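RpfR (Cronobacter turicensis, PDB 6DGG) is a PAS-domain protein whose antiparallel sheet and helices enclose a pocket that holds lauric acid in this structure. Local coordinates at residues A[80-92]-A[99-110]. Sequence-based numbering, arbitrary orientation.
With DAO (lauric acid), chain B.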
loop_
_atom_site.group_PDB
_atom_site.type_symbol
_atom_site.label_atom_id
_atom_site.label_comp_id
_atom_site.label_asym_id
_atom_site.label_seq_id
_atom_site.Cartn_x
_atom_site.Cartn_y
_atom_site.Cartn_z
ATOM N N GLY A 80 14.882 -5.064 -3.815
ATOM C CA GLY A 80 15.227 -4.089 -2.805
ATOM C C GLY A 80 14.195 -2.984 -2.654
ATOM O O GLY A 80 13.093 -3.001 -3.219
ATOM N N GLN A 81 14.580 -1.987 -1.868
ATOM C CA GLN A 81 13.656 -0.907 -1.558
ATOM C C GLN A 81 13.476 0.025 -2.754
ATOM O O GLN A 81 14.441 0.405 -3.427
ATOM C CB GLN A 81 14.132 -0.128 -0.330
ATOM C CG GLN A 81 14.059 -0.939 0.970
ATOM C CD GLN A 81 14.274 -0.090 2.209
ATOM O OE1 GLN A 81 13.324 0.436 2.784
ATOM N NE2 GLN A 81 15.527 0.040 2.631
ATOM N N ARG A 82 12.223 0.390 -3.004
ATOM C CA ARG A 82 11.843 1.349 -4.026
ATOM C C ARG A 82 10.928 2.382 -3.389
ATOM O O ARG A 82 10.162 2.072 -2.481
ATOM C CB ARG A 82 11.105 0.646 -5.168
ATOM C CG ARG A 82 11.933 -0.430 -5.856
ATOM C CD ARG A 82 12.962 0.158 -6.790
ATOM N NE ARG A 82 12.336 0.661 -8.004
ATOM C CZ ARG A 82 13.008 1.081 -9.071
ATOM N NH1 ARG A 82 14.334 1.054 -9.087
ATOM N NH2 ARG A 82 12.350 1.527 -10.127
ATOM N N LEU A 83 11.017 3.621 -3.858
ATOM C CA LEU A 83 10.231 4.707 -3.294
ATOM C C LEU A 83 8.947 4.869 -4.093
ATOM O O LEU A 83 8.985 4.945 -5.322
ATOM C CB LEU A 83 11.044 6.005 -3.303
ATOM C CG LEU A 83 10.399 7.197 -2.595
ATOM C CD1 LEU A 83 10.230 6.947 -1.106
ATOM C CD2 LEU A 83 11.212 8.460 -2.823
ATOM N N PHE A 84 7.817 4.942 -3.398
ATOM C CA PHE A 84 6.519 5.102 -4.034
ATOM C C PHE A 84 5.831 6.349 -3.515
ATOM O O PHE A 84 5.907 6.663 -2.325
ATOM C CB PHE A 84 5.607 3.913 -3.725
ATOM C CG PHE A 84 5.962 2.683 -4.480
ATOM C CD1 PHE A 84 6.953 1.837 -4.022
ATOM C CD2 PHE A 84 5.310 2.369 -5.662
ATOM C CE1 PHE A 84 7.285 0.699 -4.728
ATOM C CE2 PHE A 84 5.647 1.228 -6.373
ATOM C CZ PHE A 84 6.638 0.401 -5.907
ATOM N N LEU A 85 5.147 7.041 -4.417
ATOM C CA LEU A 85 4.162 8.048 -4.053
ATOM C C LEU A 85 2.831 7.335 -3.934
ATOM O O LEU A 85 2.374 6.721 -4.901
ATOM C CB LEU A 85 4.027 9.107 -5.142
ATOM C CG LEU A 85 2.898 10.142 -4.924
ATOM C CD1 LEU A 85 3.362 11.195 -3.949
ATOM C CD2 LEU A 85 2.400 10.793 -6.213
ATOM N N PHE A 86 2.202 7.438 -2.773
ATOM C CA PHE A 86 0.876 6.878 -2.563
ATOM C C PHE A 86 -0.138 8.006 -2.441
ATOM O O PHE A 86 0.062 8.953 -1.670
ATOM C CB PHE A 86 0.851 5.976 -1.332
ATOM C CG PHE A 86 1.439 4.630 -1.575
ATOM C CD1 PHE A 86 0.741 3.681 -2.305
ATOM C CD2 PHE A 86 2.695 4.302 -1.093
ATOM C CE1 PHE A 86 1.287 2.433 -2.537
ATOM C CE2 PHE A 86 3.239 3.054 -1.343
ATOM C CZ PHE A 86 2.533 2.128 -2.060
ATOM N N ARG A 87 -1.182 7.926 -3.260
ATOM C CA ARG A 87 -2.329 8.811 -3.175
ATOM C C ARG A 87 -3.400 8.031 -2.420
ATOM O O ARG A 87 -3.874 7.001 -2.915
ATOM C CB ARG A 87 -2.818 9.169 -4.577
ATOM C CG ARG A 87 -1.731 9.655 -5.545
ATOM C CD ARG A 87 -2.197 9.517 -6.993
ATOM N NE ARG A 87 -1.150 9.774 -7.990
ATOM C CZ ARG A 87 -0.192 8.911 -8.318
ATOM N NH1 ARG A 87 -0.093 7.725 -7.717
ATOM N NH2 ARG A 87 0.686 9.238 -9.250
ATOM N N ASN A 88 -3.778 8.515 -1.235
ATOM C CA ASN A 88 -4.571 7.744 -0.286
ATOM C C ASN A 88 -5.905 8.425 -0.003
ATOM O O ASN A 88 -5.957 9.630 0.256
ATOM C CB ASN A 88 -3.779 7.571 1.010
ATOM C CG ASN A 88 -2.658 6.560 0.872
ATOM O OD1 ASN A 88 -2.470 5.949 -0.182
ATOM N ND2 ASN A 88 -1.907 6.377 1.941
ATOM N N LYS A 89 -6.980 7.645 -0.036
ATOM C CA LYS A 89 -8.307 8.177 0.233
ATOM C C LYS A 89 -9.203 7.020 0.642
ATOM O O LYS A 89 -8.908 5.856 0.360
ATOM C CB LYS A 89 -8.889 8.876 -0.997
ATOM C CG LYS A 89 -9.178 7.931 -2.164
ATOM C CD LYS A 89 -9.697 8.663 -3.376
ATOM C CE LYS A 89 -9.894 7.711 -4.542
ATOM N NZ LYS A 89 -8.611 7.166 -5.049
ATOM N N PHE A 90 -10.308 7.360 1.293
ATOM C CA PHE A 90 -11.320 6.371 1.611
ATOM C C PHE A 90 -12.043 5.931 0.348
ATOM O O PHE A 90 -12.187 6.694 -0.614
ATOM C CB PHE A 90 -12.370 6.963 2.545
ATOM C CG PHE A 90 -11.933 7.071 3.977
ATOM C CD1 PHE A 90 -11.621 5.942 4.714
ATOM C CD2 PHE A 90 -11.865 8.306 4.592
ATOM C CE1 PHE A 90 -11.236 6.052 6.037
ATOM C CE2 PHE A 90 -11.475 8.420 5.907
ATOM C CZ PHE A 90 -11.166 7.289 6.631
ATOM N N VAL A 91 -12.532 4.689 0.365
ATOM C CA VAL A 91 -13.545 4.290 -0.600
ATOM C C VAL A 91 -14.720 5.246 -0.485
ATOM O O VAL A 91 -15.138 5.617 0.620
ATOM C CB VAL A 91 -13.993 2.845 -0.329
ATOM C CG1 VAL A 91 -15.162 2.466 -1.225
ATOM C CG2 VAL A 91 -12.848 1.883 -0.537
ATOM N N HIS A 92 -15.269 5.646 -1.629
ATOM C CA HIS A 92 -16.430 6.528 -1.648
ATOM C C HIS A 92 -17.601 5.914 -0.883
ATOM O O HIS A 92 -18.186 4.924 -1.320
ATOM C CB HIS A 92 -16.847 6.812 -3.093
ATOM C CG HIS A 92 -18.050 7.695 -3.217
ATOM N ND1 HIS A 92 -19.325 7.261 -2.921
ATOM C CD2 HIS A 92 -18.175 8.982 -3.617
ATOM C CE1 HIS A 92 -20.182 8.245 -3.126
ATOM N NE2 HIS A 92 -19.510 9.301 -3.550
ATOM N N GLU A 99 -16.992 4.481 6.170
ATOM C CA GLU A 99 -15.779 4.124 5.457
ATOM C C GLU A 99 -14.900 3.215 6.301
ATOM O O GLU A 99 -14.462 3.592 7.387
ATOM C CB GLU A 99 -14.990 5.378 5.092
ATOM C CG GLU A 99 -15.757 6.371 4.233
ATOM C CD GLU A 99 -15.999 7.700 4.929
ATOM O OE1 GLU A 99 -15.946 7.750 6.177
ATOM O OE2 GLU A 99 -16.239 8.702 4.220
ATOM N N ILE A 100 -14.635 2.014 5.797
ATOM C CA ILE A 100 -13.758 1.072 6.485
ATOM C C ILE A 100 -12.536 0.688 5.671
ATOM O O ILE A 100 -11.643 0.020 6.214
ATOM C CB ILE A 100 -14.512 -0.184 6.963
ATOM C CG1 ILE A 100 -15.297 -0.812 5.810
ATOM C CG2 ILE A 100 -15.419 0.182 8.130
ATOM C CD1 ILE A 100 -16.056 -2.079 6.190
ATOM N N PHE A 101 -12.443 1.095 4.408
ATOM C CA PHE A 101 -11.312 0.741 3.567
ATOM C C PHE A 101 -10.627 1.983 3.016
ATOM O O PHE A 101 -11.277 2.975 2.666
ATOM C CB PHE A 101 -11.737 -0.176 2.423
ATOM C CG PHE A 101 -12.293 -1.473 2.889
ATOM C CD1 PHE A 101 -11.519 -2.333 3.643
ATOM C CD2 PHE A 101 -13.595 -1.832 2.601
ATOM C CE1 PHE A 101 -12.025 -3.534 4.088
ATOM C CE2 PHE A 101 -14.109 -3.032 3.049
ATOM C CZ PHE A 101 -13.321 -3.884 3.793
ATOM N N LEU A 102 -9.306 1.891 2.932
ATOM C CA LEU A 102 -8.428 2.933 2.417
ATOM C C LEU A 102 -7.855 2.431 1.099
ATOM O O LEU A 102 -7.307 1.321 1.048
ATOM C CB LEU A 102 -7.309 3.177 3.436
ATOM C CG LEU A 102 -6.054 3.909 2.988
ATOM C CD1 LEU A 102 -6.403 5.294 2.522
ATOM C CD2 LEU A 102 -5.030 3.950 4.115
ATOM N N ILE A 103 -8.030 3.213 0.032
ATOM C CA ILE A 103 -7.452 2.901 -1.273
ATOM C C ILE A 103 -6.101 3.594 -1.351
ATOM O O ILE A 103 -6.022 4.821 -1.234
ATOM C CB ILE A 103 -8.353 3.382 -2.418
ATOM C CG1 ILE A 103 -9.733 2.745 -2.364
ATOM C CG2 ILE A 103 -7.714 3.059 -3.775
ATOM C CD1 ILE A 103 -10.733 3.483 -3.233
ATOM N N CYS A 104 -5.040 2.822 -1.564
ATOM C CA CYS A 104 -3.694 3.358 -1.736
ATOM C C CYS A 104 -3.290 3.203 -3.195
ATOM O O CYS A 104 -3.148 2.083 -3.690
ATOM C CB CYS A 104 -2.700 2.647 -0.822
ATOM S SG CYS A 104 -3.199 2.705 0.913
ATOM N N SER A 105 -3.085 4.325 -3.876
ATOM C CA SER A 105 -2.814 4.348 -5.309
ATOM C C SER A 105 -1.371 4.816 -5.507
ATOM O O SER A 105 -1.081 6.016 -5.404
ATOM C CB SER A 105 -3.821 5.269 -5.993
ATOM O OG SER A 105 -3.538 5.454 -7.367
ATOM N N GLY A 106 -0.480 3.875 -5.806
ATOM C CA GLY A 106 0.958 4.116 -5.779
ATOM C C GLY A 106 1.626 4.179 -7.141
ATOM O O GLY A 106 1.285 3.426 -8.054
ATOM N N THR A 107 2.604 5.076 -7.243
ATOM C CA THR A 107 3.499 5.185 -8.388
ATOM C C THR A 107 4.929 4.997 -7.895
ATOM O O THR A 107 5.324 5.582 -6.876
ATOM C CB THR A 107 3.367 6.565 -9.051
ATOM O OG1 THR A 107 2.018 6.764 -9.478
ATOM C CG2 THR A 107 4.299 6.704 -10.260
ATOM N N ASP A 108 5.700 4.175 -8.604
ATOM C CA ASP A 108 7.126 4.024 -8.310
ATOM C C ASP A 108 7.857 5.296 -8.746
ATOM O O ASP A 108 7.958 5.583 -9.944
ATOM C CB ASP A 108 7.660 2.786 -9.033
ATOM C CG ASP A 108 9.132 2.497 -8.750
ATOM O OD1 ASP A 108 9.829 3.356 -8.173
ATOM O OD2 ASP A 108 9.591 1.395 -9.146
ATOM N N ILE A 109 8.342 6.067 -7.775
ATOM C CA ILE A 109 9.011 7.340 -8.035
ATOM C C ILE A 109 10.518 7.253 -7.783
ATOM O O ILE A 109 11.186 8.280 -7.657
ATOM C CB ILE A 109 8.354 8.502 -7.265
ATOM C CG1 ILE A 109 8.533 8.327 -5.751
ATOM C CG2 ILE A 109 6.870 8.589 -7.629
ATOM C CD1 ILE A 109 8.225 9.565 -4.940
ATOM N N THR A 110 11.064 6.045 -7.723
ATOM C CA THR A 110 12.492 5.872 -7.488
ATOM C C THR A 110 13.283 6.516 -8.605
ATOM O O THR A 110 14.295 7.177 -8.350
ATOM C CB THR A 110 12.906 4.389 -7.439
ATOM O OG1 THR A 110 12.006 3.650 -6.603
ATOM C CG2 THR A 110 14.327 4.243 -6.892
ATOM O OXT THR A 110 12.922 6.347 -9.782
HETATM O O1 DAO B . 2.201 5.704 4.969
HETATM O O2 DAO B . 0.519 7.078 4.862
HETATM C C1 DAO B . 1.000 5.924 4.671
HETATM C C2 DAO B . 0.154 4.767 4.111
HETATM C C3 DAO B . 0.898 4.003 2.996
HETATM C C4 DAO B . 0.275 2.633 2.646
HETATM C C5 DAO B . 1.007 2.019 1.437
HETATM C C6 DAO B . 0.596 0.581 1.034
HETATM C C7 DAO B . 1.871 -0.200 0.620
HETATM C C8 DAO B . 1.687 -1.269 -0.465
HETATM C C9 DAO B . 3.076 -1.778 -0.881
HETATM C C10 DAO B . 3.068 -3.102 -1.658
HETATM C C11 DAO B . 2.935 -2.913 -3.171
HETATM C C12 DAO B . 4.281 -2.574 -3.814
HETATM O O HOH W 1 -6.358 6.255 -3.615
HETATM O O HOH W 2 -16.175 8.081 1.502
#
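Arg87 reaches across the sheet to Thr107 with its guanidinium end. Arg87 NH1 and NH2 both donate to Thr107 OG1, NH2 at 2.8 Å, close to the guanidinium plane. Arg87 NH1 also donates to Ser105 O (3.0 Å), as does the Arg87 backbone N. The two donors approach that carbonyl from opposite faces. Leu85 CD2 packs over one face of the guanidinium.

Near the C-terminus, Arg82 meets Asp108 side-on in a salt bridge. Arg82 NH2 lies 2.9 Å from Asp108 OD2, and NE donates to the same oxygen. The guanidinium and carboxylate planes stand 87° apart. The Arg82 chain bends at chi2 and chi3, folding the guanidinium back over Thr110 CB. Asp108 OD2 is also hydrogen-bonded to Tyr29 OH. Asp108 OD1 takes Thr110 N in an Asx turn and also Thr110 OG1, at 2.7 Å. Thr110 OG1 accepts from Leu83 N at 2.9 Å.

At the far end, Glu99 CB sits over the face of the Phe90 ring, 3.9 Å from its centroid, in a CH-pi contact. One water links Arg87 O, Lys89 NZ and Ile103 O.

These groups ride on an antiparallel hairpin of strands 80-90 and 102-108, central in the PAS sheet between strands 69-77 and 9-13. Its backbone hydrogen bonds join Leu85 to Thr107, Arg87 to Ser105 and Lys89 to Ile103. Lauric acid C5 lies over the centre of the Phe86 ring, 3.6 Å above the plane. Gly106 lets this ring lie against the backbone: Phe86 CD1 is 3.5 Å from Gly106 CA.

The side-chain bonds thus supplement the backbone pairing. Arg87 bridges two partner residues on the face of Leu85 and Thr107. The other face lays Phe86 and Cys104 along the alkyl chain, with Asn88 near the acid end and Asp108 bound to Arg82.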